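Local coordinates for protein inositol dehydrogenase (Lactobacillus casei, PDB 4MKX) that probably oxidises scyllo-inositol with NAD as cofactor, as a dehydrogenase of the Gfo/Idh/MocA family with an N-terminal Rossmann domain, at residues G189-D194 with L249-N254. Residues are numbered along the deposited sequence; the frame is centred on the assembly and turned at random.
Sequences GGLFLD and LVAGRN
The guanidinium of R253 meets D194 and G190 at its edge: D194 OD2 and the backbone oxygen G190 O both lie near its plane, on the side of NH2. The D194 carboxylate is turned 73° against that plane. R253 NH2 reaches D194 OD2 at 3.0 Å in a salt bridge whose hydrogen bond is weak, bent to 128° at the hydrogen. G190 O stands farther off, 3.7 Å from R253 NH2, yet only 2.8 Å from D194 OD2, so two acceptors crowd together beside the positive group. L191 approaches the same guanidinium obliquely, with CD1 3.6 Å from R253 NE, and the leucine and arginine chains run alongside one another, pointing opposite ways. R253 stays straight out to NE (chi3 173°), which carries its charge from the corner at R253 to the first helical turn. L191 CG, held anti to its backbone N, swings the isobutyl group toward the strand and rests 3.9 Å from A251 CB, while CD2 lies against A251 O at 3.6 Å.

G190 is the N-cap of helix 191-195, and G190 O accepts the bond from D194 N that closes the first turn. The helix start thus packs on strand 246-252 of the C-terminal domain's mixed sheet; from the strand's other side V250 packs on I248 of a second subunit. M176 and F179 of helix 176-179 also touch R253.

An alanine at R253 would probably leave D194 OD2 without its charged mate and open a gap alongside L191 CD1. L191 and A251 give apolar packing, and next to it a weak, bent salt-bridge contact joins helix start and corner, where the arginine's charge probably eases the repulsion between the neighbouring oxygens of G190 and D194.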
ATOM      1  N   GLY A 189     -34.951  -9.166   9.342  1.00 44.66           N
ATOM      2  CA  GLY A 189     -35.389  -8.714   8.035  1.00 38.67           C
ATOM      3  C   GLY A 189     -34.610  -9.360   6.906  1.00 41.92           C
ATOM      4  O   GLY A 189     -35.061  -9.381   5.761  1.00 43.32           O
ATOM      5  N   GLY A 190     -33.436  -9.891   7.232  1.00 35.99           N
ATOM      6  CA  GLY A 190     -32.593 -10.539   6.245  1.00 28.09           C
ATOM      7  C   GLY A 190     -31.244  -9.861   6.101  1.00 26.75           C
ATOM      8  O   GLY A 190     -31.067  -8.715   6.513  1.00 23.85           O
ATOM      9  N   LEU A 191     -30.290 -10.573   5.510  1.00 24.48           N
ATOM     10  CA  LEU A 191     -28.950 -10.039   5.310  1.00 21.80           C
ATOM     11  C   LEU A 191     -28.884  -8.972   4.226  1.00 17.42           C
ATOM     12  O   LEU A 191     -28.237  -7.937   4.401  1.00 17.47           O
ATOM     13  CB  LEU A 191     -27.987 -11.182   4.967  1.00 21.54           C
ATOM     14  CG  LEU A 191     -26.518 -10.817   4.738  1.00 20.49           C
ATOM     15  CD1 LEU A 191     -25.871 -10.368   6.027  1.00 22.20           C
ATOM     16  CD2 LEU A 191     -25.757 -12.009   4.146  1.00 17.27           C
ATOM     17  N   PHE A 192     -29.543  -9.218   3.102  1.00 17.27           N
ATOM     18  CA  PHE A 192     -29.414  -8.312   1.974  1.00 17.17           C
ATOM     19  C   PHE A 192     -30.200  -7.028   2.218  1.00 20.31           C
ATOM     20  O   PHE A 192     -29.785  -5.945   1.806  1.00 18.96           O
ATOM     21  CB  PHE A 192     -29.817  -9.020   0.679  1.00 19.88           C
ATOM     22  CG  PHE A 192     -28.988 -10.247   0.391  1.00 17.71           C
ATOM     23  CD1 PHE A 192     -27.690 -10.122  -0.088  1.00 23.07           C
ATOM     24  CD2 PHE A 192     -29.500 -11.519   0.613  1.00 20.21           C
ATOM     25  CE1 PHE A 192     -26.915 -11.245  -0.352  1.00 19.25           C
ATOM     26  CE2 PHE A 192     -28.730 -12.649   0.354  1.00 21.60           C
ATOM     27  CZ  PHE A 192     -27.430 -12.510  -0.123  1.00 18.32           C
ATOM     28  N   LEU A 193     -31.327  -7.157   2.909  1.00 20.46           N
ATOM     29  CA  LEU A 193     -32.108  -5.992   3.305  1.00 24.42           C
ATOM     30  C   LEU A 193     -31.302  -5.124   4.262  1.00 24.67           C
ATOM     31  O   LEU A 193     -31.265  -3.896   4.134  1.00 26.29           O
ATOM     32  CB  LEU A 193     -33.392  -6.441   3.999  1.00 24.43           C
ATOM     33  CG  LEU A 193     -34.507  -5.408   4.084  1.00 33.61           C
ATOM     34  CD1 LEU A 193     -35.345  -5.476   2.817  1.00 33.56           C
ATOM     35  CD2 LEU A 193     -35.347  -5.638   5.341  1.00 34.56           C
ATOM     36  N   ASP A 194     -30.663  -5.767   5.233  1.00 22.30           N
ATOM     37  CA  ASP A 194     -29.922  -5.042   6.260  1.00 19.82           C
ATOM     38  C   ASP A 194     -28.618  -4.443   5.743  1.00 24.05           C
ATOM     39  O   ASP A 194     -28.294  -3.283   6.022  1.00 25.72           O
ATOM     40  CB  ASP A 194     -29.624  -5.965   7.448  1.00 24.20           C
ATOM     41  CG  ASP A 194     -30.860  -6.287   8.267  1.00 35.03           C
ATOM     42  OD1 ASP A 194     -31.839  -5.508   8.206  1.00 37.16           O
ATOM     43  OD2 ASP A 194     -30.845  -7.315   8.983  1.00 41.47           O
ATOM     44  N   LEU A 249     -22.113  -8.750  -5.349  1.00  9.52           N
ATOM     45  CA  LEU A 249     -22.252  -8.261  -3.979  1.00  9.38           C
ATOM     46  C   LEU A 249     -21.758  -9.299  -2.995  1.00 11.24           C
ATOM     47  O   LEU A 249     -21.946 -10.486  -3.201  1.00 10.01           O
ATOM     48  CB  LEU A 249     -23.716  -7.975  -3.650  1.00 13.88           C
ATOM     49  CG  LEU A 249     -24.420  -6.875  -4.421  1.00 17.42           C
ATOM     50  CD1 LEU A 249     -25.824  -6.695  -3.851  1.00 17.23           C
ATOM     51  CD2 LEU A 249     -23.626  -5.588  -4.325  1.00 15.72           C
ATOM     52  N   VAL A 250     -21.131  -8.848  -1.915  1.00 11.54           N
ATOM     53  CA  VAL A 250     -20.905  -9.727  -0.774  1.00  8.00           C
ATOM     54  C   VAL A 250     -21.364  -8.963   0.455  1.00 10.52           C
ATOM     55  O   VAL A 250     -21.082  -7.775   0.596  1.00 10.47           O
ATOM     56  CB  VAL A 250     -19.434 -10.151  -0.619  1.00  9.42           C
ATOM     57  CG1 VAL A 250     -19.240 -10.862   0.717  1.00 11.56           C
ATOM     58  CG2 VAL A 250     -19.020 -11.079  -1.746  1.00 11.21           C
ATOM     59  N   ALA A 251     -22.122  -9.631   1.315  1.00  9.92           N
ATOM     60  CA  ALA A 251     -22.602  -9.030   2.554  1.00 11.25           C
ATOM     61  C   ALA A 251     -22.259  -9.991   3.666  1.00 12.77           C
ATOM     62  O   ALA A 251     -22.292 -11.205   3.489  1.00 13.46           O
ATOM     63  CB  ALA A 251     -24.097  -8.800   2.504  1.00 13.94           C
ATOM     64  N   GLY A 252     -21.922  -9.459   4.827  1.00 11.27           N
ATOM     65  CA  GLY A 252     -21.556 -10.338   5.901  1.00 12.33           C
ATOM     66  C   GLY A 252     -21.618  -9.638   7.227  1.00 12.28           C
ATOM     67  O   GLY A 252     -21.746  -8.415   7.296  1.00 14.72           O
ATOM     68  N   ARG A 253     -21.521 -10.434   8.282  1.00 15.49           N
ATOM     69  CA  ARG A 253     -21.578  -9.902   9.628  1.00 16.06           C
ATOM     70  C   ARG A 253     -20.374 -10.337  10.437  1.00 18.11           C
ATOM     71  O   ARG A 253     -20.325 -10.112  11.648  1.00 20.76           O
ATOM     72  CB  ARG A 253     -22.862 -10.376  10.300  1.00 20.48           C
ATOM     73  CG  ARG A 253     -24.105 -10.135   9.473  1.00 23.13           C
ATOM     74  CD  ARG A 253     -25.345 -10.558  10.233  1.00 28.96           C
ATOM     75  NE  ARG A 253     -26.577 -10.197   9.535  1.00 33.83           N
ATOM     76  CZ  ARG A 253     -27.123  -8.982   9.559  1.00 32.32           C
ATOM     77  NH1 ARG A 253     -26.540  -7.997  10.233  1.00 33.84           N
ATOM     78  NH2 ARG A 253     -28.250  -8.754   8.898  1.00 35.17           N
ATOM     79  N   ASN A 254     -19.389 -10.939   9.775  1.00 15.96           N
ATOM     80  CA  ASN A 254     -18.280 -11.551  10.502  1.00 18.37           C
ATOM     81  C   ASN A 254     -16.877 -11.223   9.972  1.00 19.07           C
ATOM     82  O   ASN A 254     -16.070 -12.124   9.748  1.00 21.18           O
ATOM     83  CB  ASN A 254     -18.479 -13.073  10.535  1.00 20.66           C
ATOM     84  CG  ASN A 254     -17.645 -13.752  11.607  1.00 25.65           C
ATOM     85  OD1 ASN A 254     -17.414 -13.187  12.676  1.00 25.92           O
ATOM     86  ND2 ASN A 254     -17.187 -14.970  11.322  1.00 25.97           N
TER